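Local coordinates for acinetobacter secreted protease CpaA (Acinetobacter nosocomialis M2, PDB 6O38), which is probably a zinc-dependent metalloprotease exported by the type II secretion system, and associates with its dedicated chaperone CpaB, at residues 265-270 against 302-307; 384-389 against 423-428; 392-397 against 459-464; 408-411 against 416-419. All blocks are in the same frame, centred on the assembly; numbering follows the deposited sequence.

In the fold
Interactions 1, 3 and 4 are buried, whereas interaction 2 lies at the surface, but burial alone does not set the chemistry. Interaction 1 is a small packing of tyrosine on proline where two beta-sandwich units meet. Interactions 2 to 4 belong to the metalloprotease part. Interactions 3 and 4 share helix 391-411, about 20 Å apart between centres: the first uses a buried amide, the second an alanine-phenylalanine pair and a tyrosine-carboxylate bond. Interactions 2 and 4 share strand 416-425. The centres of interactions 2 and 3 are about 6 Å apart, and the salt bridge between Lys427 and Glu464 joins them. Another, between Lys307 and Glu410, links interaction 1 to interaction 4.

Interaction 1: residues 265-270 against 302-307; sequences DQYEFM and TQPTLK
Tyr267 and Pro304 make a small, mainly apolar contact, buried where strand 266-272 of one beta-sandwich unit faces the lead-in to strand 305-310 of the next. The tyrosine and the proline approach from opposite directions, and the ring meets Pro304 obliquely: Tyr267 CE2 is 4.0 Å from Pro304 CD, and Tyr267 OH is 3.5 Å from that same CD. CG of Tyr267 is anti to its carbonyl carbon (chi1 -71°), and its hydroxyl is hydrogen-bonded to Thr260 O. A tyrosine suits this place because its long flat ring reaches from the strand to the proline and its one polar atom is satisfied.

Successive StcE-type beta-sandwich units are joined here, with strand 277-288 lying between the two strands and touching Tyr267 through Pro284 and Pro304 through Ser283. The proline gives the lead-in to strand 305-310 a rigid apolar surface.

Polar links run beside the ring. One water donates weakly to both Asp265 OD1 and Gln303 OE1, and Lys262 forms a salt bridge with Asp265 as well as a hydrogen bond with Thr302 O. The Gln303 chain, bent at chi2 (-74°), brings OE1 back to accept from Thr302 OG1 at 2.6 Å, the hydroxyl standing above the carbonyl plane.

Interaction 2: residues 384-389 against 423-428; sequences EVNSIL and YITYKI
Tyr423 opens the contact by extending its phenol toward the side chain of Asn386, the two running past each other in opposite directions. Its CG is anti to the backbone N (chi1 175°), which carries the ring out from the strand toward helix 383-389. Tyr423 OH stops 3.8 Å from Asn386 OD1, near but without a hydrogen bond; that amide oxygen is instead held by Ser381 OG. The amide and ring planes are 27° apart, but only the phenol oxygen comes near the amide.

Two residues on, Thr425 carries the one hydrogen bond between the segments. Asn386 ND2 donates to Thr425 OG1 at 3.0 Å, in the amide plane, but the N-H...O angle of 133° makes it a bent bond. The threonine hydroxyl supplies the acceptor, and CG2 merely lies next to ND2. Asparagine fits because Ser381 and Thr425 between them hold its oxygen and its nitrogen, a pairing consistent with the modelled orientation of the amide.

Beyond the end of the strand, Lys427, like Thr425, has its CB directed toward the helix. Near its end, Lys427 CE comes to 4.3 Å from Glu384 OE1, yet the charged atoms stay 5.3 Å apart (OE1 to NZ), so any attraction is longer-range. Lys427 NZ turns instead to Ile428 O at 2.8 Å, to Ala430 O and to a salt bridge with Glu464.

Short helix 383-389 thus packs beside the end of strand 416-425, with strand 367-381 as that strand's parallel partner and helix 391-411 touching both Asn386 and Tyr423.

Interaction 3: residues 392-397 against 459-464; sequences SAAKLR and YYQGNE
Gln461 reaches from its strand to the helix with its carbon chain extended: CG is anti to the backbone N (chi1 170°), and the next bond is extended too, while chi3 (-93°) turns the amide plane across the chain. The amide thus meets the backbone of the helix, where NE2 donates to Ala394 O at 3.3 Å with an N-H...O angle of 151°. The donor is tilted from the carbonyl plane and comes in well off the line of the C=O bond. NE2 has a second partner in Ser381 OG. Ala394 CB lies 3.8 Å from Gln461 NE2, a spot that suits a small residue.

Strand 457-462 and helix 391-411 are elements of the metzincin core expected for a reprolysin-like peptidase, in which this helix covers one side of a mostly parallel sheet; Gln461 bridges the two in the buried layer between them.

The other end of the amide lies against Arg397. That side chain is also extended from CG to NE, and its CD is in van der Waals proximity to Gln461 OE1 (3.3 Å), with no bond implied; the guanidinium and amide planes are steeply inclined. OE1 is near the guanidinium edge, but Arg397 NH1 remains 3.7 Å away and does not bond it. Two of the arginine's nitrogens have partners outside: NH2 donates to the carbonyl of the disulfide-bonded Cys491, and NE pairs with Glu153 of the chaperone CpaB.

Interaction 4: residues 408-411 against 416-419; sequences TAEN and FYLR. With SO4 (sulfate ion), chain O.
Apolar packing comes first: Ala409 CB lies 3.5 Å from Phe416 CE1, a methyl set obliquely against the ring. Phe416 CG stands between its backbone N and carbonyl carbon (chi1 84°), which puts the ring against the Ala409 methyl, where a residue as small as alanine lets the strand come close.

The polar link is Tyr417 OH donating to Glu410 OE1 at 2.5 Å, a length not to be over-read at this resolution. OE1 lies in the plane of the phenol at its edge, and the carboxylate is turned 83° from the ring. Both ends have further partners: Arg360 NH1 bonds the hydroxyl and Lys307 pairs with OE2, so the glutamate sits among basic groups that would probably favour its charged form.

A sulfate, probably from the crystallisation liquor, lies by Arg419; NH1 makes a weak hydrogen bond to O1 (3.2 Å), and the detailed placement of the ion is doubtful. Asp376 holds NH2 and Asn355 O holds NE.

Helix 391-411 turning into strand 416-425, parallel to strand 367-381, is consistent with the beta-alpha-beta unit that opens the metzincin fold; Phe416 and Leu418 also pack on helix 496-504, whose His498 and His502 bind zinc.

Interaction 1: residues 265-270 against 302-307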
# COMPACT_ATOMS: atom_id res chain seq x y z
N ASP A 265 7.46 19.10 1.22
CA ASP A 265 6.12 18.58 1.44
C ASP A 265 5.42 18.29 0.12
O ASP A 265 5.76 18.84 -0.94
CB ASP A 265 5.28 19.56 2.26
CG ASP A 265 5.64 19.55 3.73
OD1 ASP A 265 6.53 18.77 4.13
OD2 ASP A 265 5.03 20.33 4.50
N GLN A 266 4.43 17.41 0.18
CA GLN A 266 3.61 17.07 -0.97
C GLN A 266 2.18 16.79 -0.51
O GLN A 266 1.97 16.04 0.44
CB GLN A 266 4.17 15.86 -1.72
CG GLN A 266 3.42 15.52 -3.00
CD GLN A 266 4.06 14.38 -3.77
OE1 GLN A 266 5.15 14.53 -4.32
NE2 GLN A 266 3.39 13.24 -3.80
N TYR A 267 1.22 17.40 -1.20
CA TYR A 267 -0.20 17.18 -0.96
C TYR A 267 -0.85 16.67 -2.24
O TYR A 267 -0.48 17.09 -3.34
CB TYR A 267 -0.90 18.46 -0.50
CG TYR A 267 -0.55 18.91 0.90
CD1 TYR A 267 0.65 19.57 1.16
CD2 TYR A 267 -1.41 18.69 1.96
CE1 TYR A 267 0.97 19.99 2.43
CE2 TYR A 267 -1.10 19.10 3.24
CZ TYR A 267 0.10 19.75 3.47
OH TYR A 267 0.41 20.17 4.74
N GLU A 268 -1.82 15.78 -2.09
CA GLU A 268 -2.57 15.24 -3.22
C GLU A 268 -4.06 15.38 -2.93
O GLU A 268 -4.52 15.04 -1.84
CB GLU A 268 -2.21 13.78 -3.48
CG GLU A 268 -2.57 13.29 -4.88
CD GLU A 268 -2.10 11.88 -5.15
OE1 GLU A 268 -2.47 11.31 -6.20
OE2 GLU A 268 -1.36 11.32 -4.30
N PHE A 269 -4.80 15.89 -3.92
CA PHE A 269 -6.23 16.10 -3.78
C PHE A 269 -6.96 15.39 -4.91
O PHE A 269 -6.43 15.24 -6.01
CB PHE A 269 -6.59 17.60 -3.80
CG PHE A 269 -5.89 18.41 -2.75
CD1 PHE A 269 -4.60 18.88 -2.95
CD2 PHE A 269 -6.52 18.69 -1.55
CE1 PHE A 269 -3.96 19.62 -1.98
CE2 PHE A 269 -5.88 19.43 -0.57
CZ PHE A 269 -4.60 19.90 -0.79
N MSE A 270 -8.18 14.94 -4.62
CA MSE A 270 -8.99 14.24 -5.60
C MSE A 270 -10.43 14.73 -5.54
O MSE A 270 -11.06 14.70 -4.49
CB MSE A 270 -8.94 12.73 -5.36
CG MSE A 270 -9.74 11.92 -6.36
SE MSE A 270 -9.91 10.06 -5.83
CE MSE A 270 -10.94 10.30 -4.19
N THR A 302 1.99 22.19 11.77
CA THR A 302 2.36 22.71 10.45
C THR A 302 2.01 21.72 9.35
O THR A 302 2.50 21.87 8.22
CB THR A 302 3.85 23.04 10.40
OG1 THR A 302 4.62 21.86 10.66
CG2 THR A 302 4.20 24.11 11.42
N GLN A 303 1.19 20.71 9.64
CA GLN A 303 0.74 19.71 8.69
C GLN A 303 -0.45 18.97 9.31
O GLN A 303 -0.68 19.10 10.52
CB GLN A 303 1.87 18.74 8.33
CG GLN A 303 2.45 17.95 9.49
CD GLN A 303 3.33 18.78 10.40
OE1 GLN A 303 4.31 19.38 9.95
NE2 GLN A 303 2.99 18.83 11.68
N PRO A 304 -1.22 18.21 8.54
CA PRO A 304 -2.43 17.59 9.11
C PRO A 304 -2.17 16.59 10.23
O PRO A 304 -3.09 16.35 11.03
CB PRO A 304 -3.08 16.91 7.89
CG PRO A 304 -2.62 17.71 6.73
CD PRO A 304 -1.20 18.09 7.07
N THR A 305 -0.98 16.00 10.33
CA THR A 305 -0.75 14.95 11.31
C THR A 305 0.65 15.06 11.91
O THR A 305 1.61 15.42 11.22
CB THR A 305 -0.92 13.56 10.68
OG1 THR A 305 -2.12 13.53 9.89
CG2 THR A 305 -1.00 12.48 11.74
N LEU A 306 0.74 14.73 13.20
CA LEU A 306 2.01 14.69 13.91
C LEU A 306 2.07 13.40 14.71
O LEU A 306 1.12 13.08 15.44
CB LEU A 306 2.15 15.90 14.85
CG LEU A 306 3.26 15.81 15.91
CD1 LEU A 306 4.63 15.98 15.29
CD2 LEU A 306 3.04 16.84 17.02
N LYS A 307 3.17 12.67 14.59
CA LYS A 307 3.35 11.41 15.30
C LYS A 307 4.58 11.51 16.19
O LYS A 307 5.66 11.89 15.71
CB LYS A 307 3.47 10.22 14.35
CG LYS A 307 3.43 8.88 15.07
CD LYS A 307 3.34 7.71 14.10
CE LYS A 307 1.99 7.67 13.40
NZ LYS A 307 1.88 6.47 12.53
O HOH W 1 5.79 17.88 7.27

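Interaction 2: residues 384-389 against 423-428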
# COMPACT_ATOMS: atom_id res chain seq x y z
N GLU A 384 3.36 -26.36 19.59
CA GLU A 384 3.55 -26.91 18.26
C GLU A 384 4.05 -25.84 17.29
O GLU A 384 4.89 -26.12 16.42
CB GLU A 384 2.26 -27.54 17.75
CG GLU A 384 1.95 -28.90 18.36
CD GLU A 384 0.65 -29.49 17.86
OE1 GLU A 384 -0.20 -28.72 17.37
OE2 GLU A 384 0.48 -30.73 17.95
N VAL A 385 3.53 -24.62 17.41
CA VAL A 385 3.98 -23.53 16.54
C VAL A 385 5.42 -23.15 16.88
O VAL A 385 6.23 -22.90 15.98
CB VAL A 385 3.03 -22.33 16.65
CG1 VAL A 385 3.58 -21.14 15.88
CG2 VAL A 385 1.65 -22.70 16.15
N ASN A 386 5.75 -23.09 18.17
CA ASN A 386 7.11 -22.72 18.57
C ASN A 386 8.12 -23.73 18.06
O ASN A 386 9.24 -23.36 17.68
CB ASN A 386 7.20 -22.59 20.09
CG ASN A 386 6.23 -21.56 20.65
OD1 ASN A 386 5.63 -20.79 19.90
ND2 ASN A 386 6.09 -21.54 21.96
N SER A 387 7.76 -25.02 18.05
CA SER A 387 8.67 -26.04 17.55
C SER A 387 8.94 -25.88 16.06
O SER A 387 10.05 -26.17 15.60
CB SER A 387 8.12 -27.43 17.84
OG SER A 387 7.90 -27.62 19.23
N ILE A 388 7.95 -25.41 15.31
CA ILE A 388 8.10 -25.27 13.86
C ILE A 388 8.82 -23.97 13.52
O ILE A 388 9.78 -23.96 12.74
CB ILE A 388 6.73 -25.36 13.17
CG1 ILE A 388 6.16 -26.77 13.30
CG2 ILE A 388 6.83 -24.96 11.71
CD1 ILE A 388 4.66 -26.85 13.11
N LEU A 389 8.36 -22.86 14.09
CA LEU A 389 8.91 -21.55 13.76
C LEU A 389 10.11 -21.17 14.62
O LEU A 389 11.02 -20.50 14.12
CB LEU A 389 7.83 -20.48 13.90
CG LEU A 389 6.58 -20.62 13.02
CD1 LEU A 389 5.64 -19.44 13.24
CD2 LEU A 389 6.97 -20.74 11.55
N TYR A 423 2.34 -12.41 26.59
CA TYR A 423 2.60 -13.46 25.62
C TYR A 423 2.89 -14.75 26.37
O TYR A 423 3.84 -14.82 27.15
CB TYR A 423 3.77 -13.10 24.71
CG TYR A 423 4.18 -14.19 23.74
CD1 TYR A 423 3.57 -14.30 22.49
CD2 TYR A 423 5.16 -15.11 24.07
CE1 TYR A 423 3.94 -15.30 21.61
CE2 TYR A 423 5.54 -16.11 23.20
CZ TYR A 423 4.92 -16.20 21.97
OH TYR A 423 5.30 -17.19 21.09
N ILE A 424 2.06 -15.77 26.15
CA ILE A 424 2.19 -17.05 26.85
C ILE A 424 2.28 -18.16 25.82
O ILE A 424 1.69 -18.09 24.74
CB ILE A 424 1.02 -17.31 27.83
CG1 ILE A 424 -0.31 -17.45 27.08
CG2 ILE A 424 0.94 -16.21 28.87
CD1 ILE A 424 -1.46 -17.87 27.96
N THR A 425 3.04 -19.19 26.16
CA THR A 425 3.15 -20.40 25.35
C THR A 425 2.26 -21.47 25.97
O THR A 425 2.48 -21.87 27.11
CB THR A 425 4.60 -20.88 25.27
OG1 THR A 425 5.34 -20.03 24.39
CG2 THR A 425 4.65 -22.32 24.76
N TYR A 426 1.26 -21.92 25.21
CA TYR A 426 0.27 -22.84 25.75
C TYR A 426 -0.51 -23.47 24.61
O TYR A 426 -0.80 -22.81 23.61
CB TYR A 426 -0.68 -22.12 26.71
CG TYR A 426 -1.75 -23.02 27.29
CD1 TYR A 426 -1.45 -23.93 28.30
CD2 TYR A 426 -3.05 -22.97 26.81
CE1 TYR A 426 -2.43 -24.75 28.82
CE2 TYR A 426 -4.03 -23.79 27.32
CZ TYR A 426 -3.71 -24.68 28.33
OH TYR A 426 -4.69 -25.49 28.85
N LYS A 427 -0.86 -24.74 24.78
CA LYS A 427 -1.67 -25.48 23.82
C LYS A 427 -3.09 -25.60 24.35
O LYS A 427 -3.32 -26.23 25.39
CB LYS A 427 -1.08 -26.87 23.56
CG LYS A 427 -2.04 -27.86 22.91
CD LYS A 427 -2.00 -27.78 21.40
CE LYS A 427 -2.86 -28.87 20.77
NZ LYS A 427 -4.30 -28.50 20.75
N ILE A 428 -4.04 -24.98 23.66
CA ILE A 428 -5.45 -25.12 24.04
C ILE A 428 -5.91 -26.54 23.71
O ILE A 428 -5.71 -27.00 22.58
CB ILE A 428 -6.30 -24.08 23.31
CG1 ILE A 428 -5.81 -22.67 23.62
CG2 ILE A 428 -7.77 -24.24 23.69
CD1 ILE A 428 -6.67 -21.57 23.02

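Interaction 3: residues 392-397 against 459-464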
# COMPACT_ATOMS: atom_id res chain seq x y z
N SER A 392 11.45 -17.35 19.37
CA SER A 392 11.42 -15.92 19.04
C SER A 392 10.58 -15.66 17.80
O SER A 392 9.84 -14.67 17.74
CB SER A 392 12.84 -15.40 18.85
OG SER A 392 12.85 -13.99 18.69
N ALA A 393 10.68 -16.53 16.79
CA ALA A 393 9.93 -16.34 15.55
C ALA A 393 8.43 -16.31 15.79
O ALA A 393 7.71 -15.51 15.19
CB ALA A 393 10.29 -17.44 14.55
N ALA A 394 7.93 -17.20 16.66
CA ALA A 394 6.49 -17.25 16.90
C ALA A 394 5.98 -15.94 17.51
O ALA A 394 4.90 -15.47 17.15
CB ALA A 394 6.15 -18.43 17.81
N LYS A 395 6.75 -15.36 18.43
CA LYS A 395 6.39 -14.05 18.97
C LYS A 395 6.45 -12.98 17.88
O LYS A 395 5.60 -12.08 17.84
CB LYS A 395 7.31 -13.69 20.13
CG LYS A 395 6.82 -12.52 20.97
CD LYS A 395 7.65 -12.35 22.23
CE LYS A 395 7.30 -11.07 22.97
NZ LYS A 395 7.30 -9.88 22.07
N LEU A 396 7.44 -13.08 16.99
CA LEU A 396 7.57 -12.11 15.91
C LEU A 396 6.37 -12.14 14.97
O LEU A 396 5.92 -11.10 14.48
CB LEU A 396 8.86 -12.37 15.13
CG LEU A 396 9.28 -11.30 14.12
CD1 LEU A 396 9.06 -9.91 14.69
CD2 LEU A 396 10.72 -11.50 13.70
N ARG A 397 5.83 -13.34 14.71
CA ARG A 397 4.73 -13.47 13.76
C ARG A 397 3.48 -12.75 14.26
O ARG A 397 2.79 -12.08 13.48
CB ARG A 397 4.43 -14.95 13.52
CG ARG A 397 3.66 -15.23 12.24
CD ARG A 397 3.39 -16.72 12.10
NE ARG A 397 2.98 -17.08 10.74
CZ ARG A 397 1.71 -17.21 10.36
NH1 ARG A 397 0.73 -16.99 11.22
NH2 ARG A 397 1.43 -17.55 9.11
N TYR A 459 -5.92 -13.74 21.81
CA TYR A 459 -5.71 -14.23 20.45
C TYR A 459 -4.76 -15.42 20.49
O TYR A 459 -3.77 -15.41 21.21
CB TYR A 459 -5.16 -13.13 19.54
CG TYR A 459 -5.32 -13.42 18.07
CD1 TYR A 459 -4.36 -14.13 17.38
CD2 TYR A 459 -6.45 -13.00 17.39
CE1 TYR A 459 -4.51 -14.41 16.03
CE2 TYR A 459 -6.61 -13.27 16.04
CZ TYR A 459 -5.64 -13.97 15.37
OH TYR A 459 -5.79 -14.25 14.03
N TYR A 460 -5.08 -16.44 19.70
CA TYR A 460 -4.40 -17.73 19.76
C TYR A 460 -3.78 -18.06 18.41
O TYR A 460 -4.44 -17.95 17.37
CB TYR A 460 -5.38 -18.83 20.18
CG TYR A 460 -4.78 -20.22 20.20
CD1 TYR A 460 -3.80 -20.56 21.13
CD2 TYR A 460 -5.19 -21.19 19.31
CE1 TYR A 460 -3.25 -21.83 21.16
CE2 TYR A 460 -4.65 -22.46 19.33
CZ TYR A 460 -3.68 -22.77 20.25
OH TYR A 460 -3.14 -24.04 20.28
N GLN A 461 -2.51 -18.46 18.43
CA GLN A 461 -1.78 -18.89 17.25
C GLN A 461 -1.43 -20.37 17.43
O GLN A 461 -0.56 -20.70 18.24
CB GLN A 461 -0.53 -18.04 17.03
CG GLN A 461 0.41 -18.55 15.96
CD GLN A 461 1.56 -17.60 15.70
OE1 GLN A 461 1.48 -16.75 14.81
NE2 GLN A 461 2.63 -17.72 16.47
N GLY A 462 -2.10 -21.24 16.67
CA GLY A 462 -1.96 -22.67 16.85
C GLY A 462 -1.59 -23.37 15.55
O GLY A 462 -1.46 -22.74 14.49
N ASN A 463 -1.43 -24.69 15.65
CA ASN A 463 -1.09 -25.53 14.51
C ASN A 463 -2.15 -26.61 14.26
O ASN A 463 -1.93 -27.50 13.43
CB ASN A 463 0.29 -26.17 14.71
CG ASN A 463 0.87 -26.74 13.43
OD1 ASN A 463 0.75 -26.14 12.36
ND2 ASN A 463 1.50 -27.90 13.53
N GLU A 464 -3.28 -26.54 14.96
CA GLU A 464 -4.35 -27.50 14.73
C GLU A 464 -5.01 -27.25 13.38
O GLU A 464 -5.07 -26.11 12.91
CB GLU A 464 -5.39 -27.42 15.85
CG GLU A 464 -4.83 -27.59 17.26
CD GLU A 464 -4.17 -26.33 17.80
OE1 GLU A 464 -4.41 -25.25 17.22
OE2 GLU A 464 -3.43 -26.41 18.80

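Interaction 4: residues 408-411 against 416-419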
# COMPACT_ATOMS: atom_id res chain seq x y z
N THR A 408 -3.86 -0.71 9.70
CA THR A 408 -5.14 -0.71 9.00
C THR A 408 -6.16 0.16 9.71
O THR A 408 -6.90 0.91 9.07
CB THR A 408 -5.66 -2.15 8.87
OG1 THR A 408 -4.70 -2.95 8.17
CG2 THR A 408 -6.98 -2.18 8.12
N ALA A 409 -6.22 0.07 11.05
CA ALA A 409 -7.16 0.89 11.81
C ALA A 409 -6.85 2.37 11.66
O ALA A 409 -7.77 3.19 11.49
CB ALA A 409 -7.14 0.48 13.28
N GLU A 410 -5.57 2.74 11.72
CA GLU A 410 -5.20 4.15 11.63
C GLU A 410 -5.48 4.71 10.24
O GLU A 410 -5.89 5.87 10.10
CB GLU A 410 -3.73 4.32 11.99
CG GLU A 410 -3.29 5.77 12.15
CD GLU A 410 -1.91 5.89 12.76
OE1 GLU A 410 -1.75 5.48 13.94
OE2 GLU A 410 -0.99 6.39 12.08
N ASN A 411 -5.28 3.90 9.20
CA ASN A 411 -5.60 4.33 7.84
C ASN A 411 -7.10 4.53 7.64
O ASN A 411 -7.50 5.28 6.74
CB ASN A 411 -5.08 3.32 6.82
CG ASN A 411 -3.57 3.35 6.69
OD1 ASN A 411 -2.93 4.35 7.00
ND2 ASN A 411 -3.00 2.24 6.23
N PHE A 416 -9.51 2.66 17.41
CA PHE A 416 -8.96 1.63 18.28
C PHE A 416 -7.53 1.31 17.86
O PHE A 416 -7.16 1.48 16.70
CB PHE A 416 -9.82 0.36 18.27
CG PHE A 416 -9.51 -0.58 17.14
CD1 PHE A 416 -10.05 -0.38 15.88
CD2 PHE A 416 -8.69 -1.68 17.34
CE1 PHE A 416 -9.77 -1.25 14.84
CE2 PHE A 416 -8.41 -2.55 16.30
CZ PHE A 416 -8.95 -2.33 15.05
N TYR A 417 -6.75 0.86 18.83
CA TYR A 417 -5.44 0.28 18.61
C TYR A 417 -5.32 -1.00 19.43
O TYR A 417 -5.91 -1.11 20.50
CB TYR A 417 -4.29 1.22 19.00
CG TYR A 417 -4.10 2.42 18.09
CD1 TYR A 417 -3.42 2.30 16.89
CD2 TYR A 417 -4.55 3.68 18.46
CE1 TYR A 417 -3.23 3.39 16.06
CE2 TYR A 417 -4.36 4.78 17.65
CZ TYR A 417 -3.70 4.63 16.45
OH TYR A 417 -3.51 5.72 15.64
N LEU A 418 -4.56 -1.96 18.91
CA LEU A 418 -4.27 -3.18 19.64
C LEU A 418 -2.96 -3.02 20.39
O LEU A 418 -1.97 -2.54 19.83
CB LEU A 418 -4.21 -4.39 18.70
CG LEU A 418 -5.53 -4.83 18.07
CD1 LEU A 418 -5.35 -6.17 17.37
CD2 LEU A 418 -6.63 -4.92 19.12
N ARG A 419 -2.96 -3.41 21.66
CA ARG A 419 -1.76 -3.39 22.50
C ARG A 419 -1.60 -4.76 23.13
O ARG A 419 -2.51 -5.23 23.82
CB ARG A 419 -1.86 -2.30 23.57
CG ARG A 419 -0.88 -2.43 24.72
CD ARG A 419 -0.92 -1.19 25.60
NE ARG A 419 -0.18 -1.37 26.85
CZ ARG A 419 -0.75 -1.59 28.03
NH1 ARG A 419 0.01 -1.73 29.11
NH2 ARG A 419 -2.07 -1.66 28.13
S SO4 O . 0.44 -1.25 32.35
O1 SO4 O . -0.97 -1.58 32.18
O2 SO4 O . 0.57 -0.13 33.28
O3 SO4 O . 1.15 -2.40 32.89
O4 SO4 O . 1.02 -0.88 31.06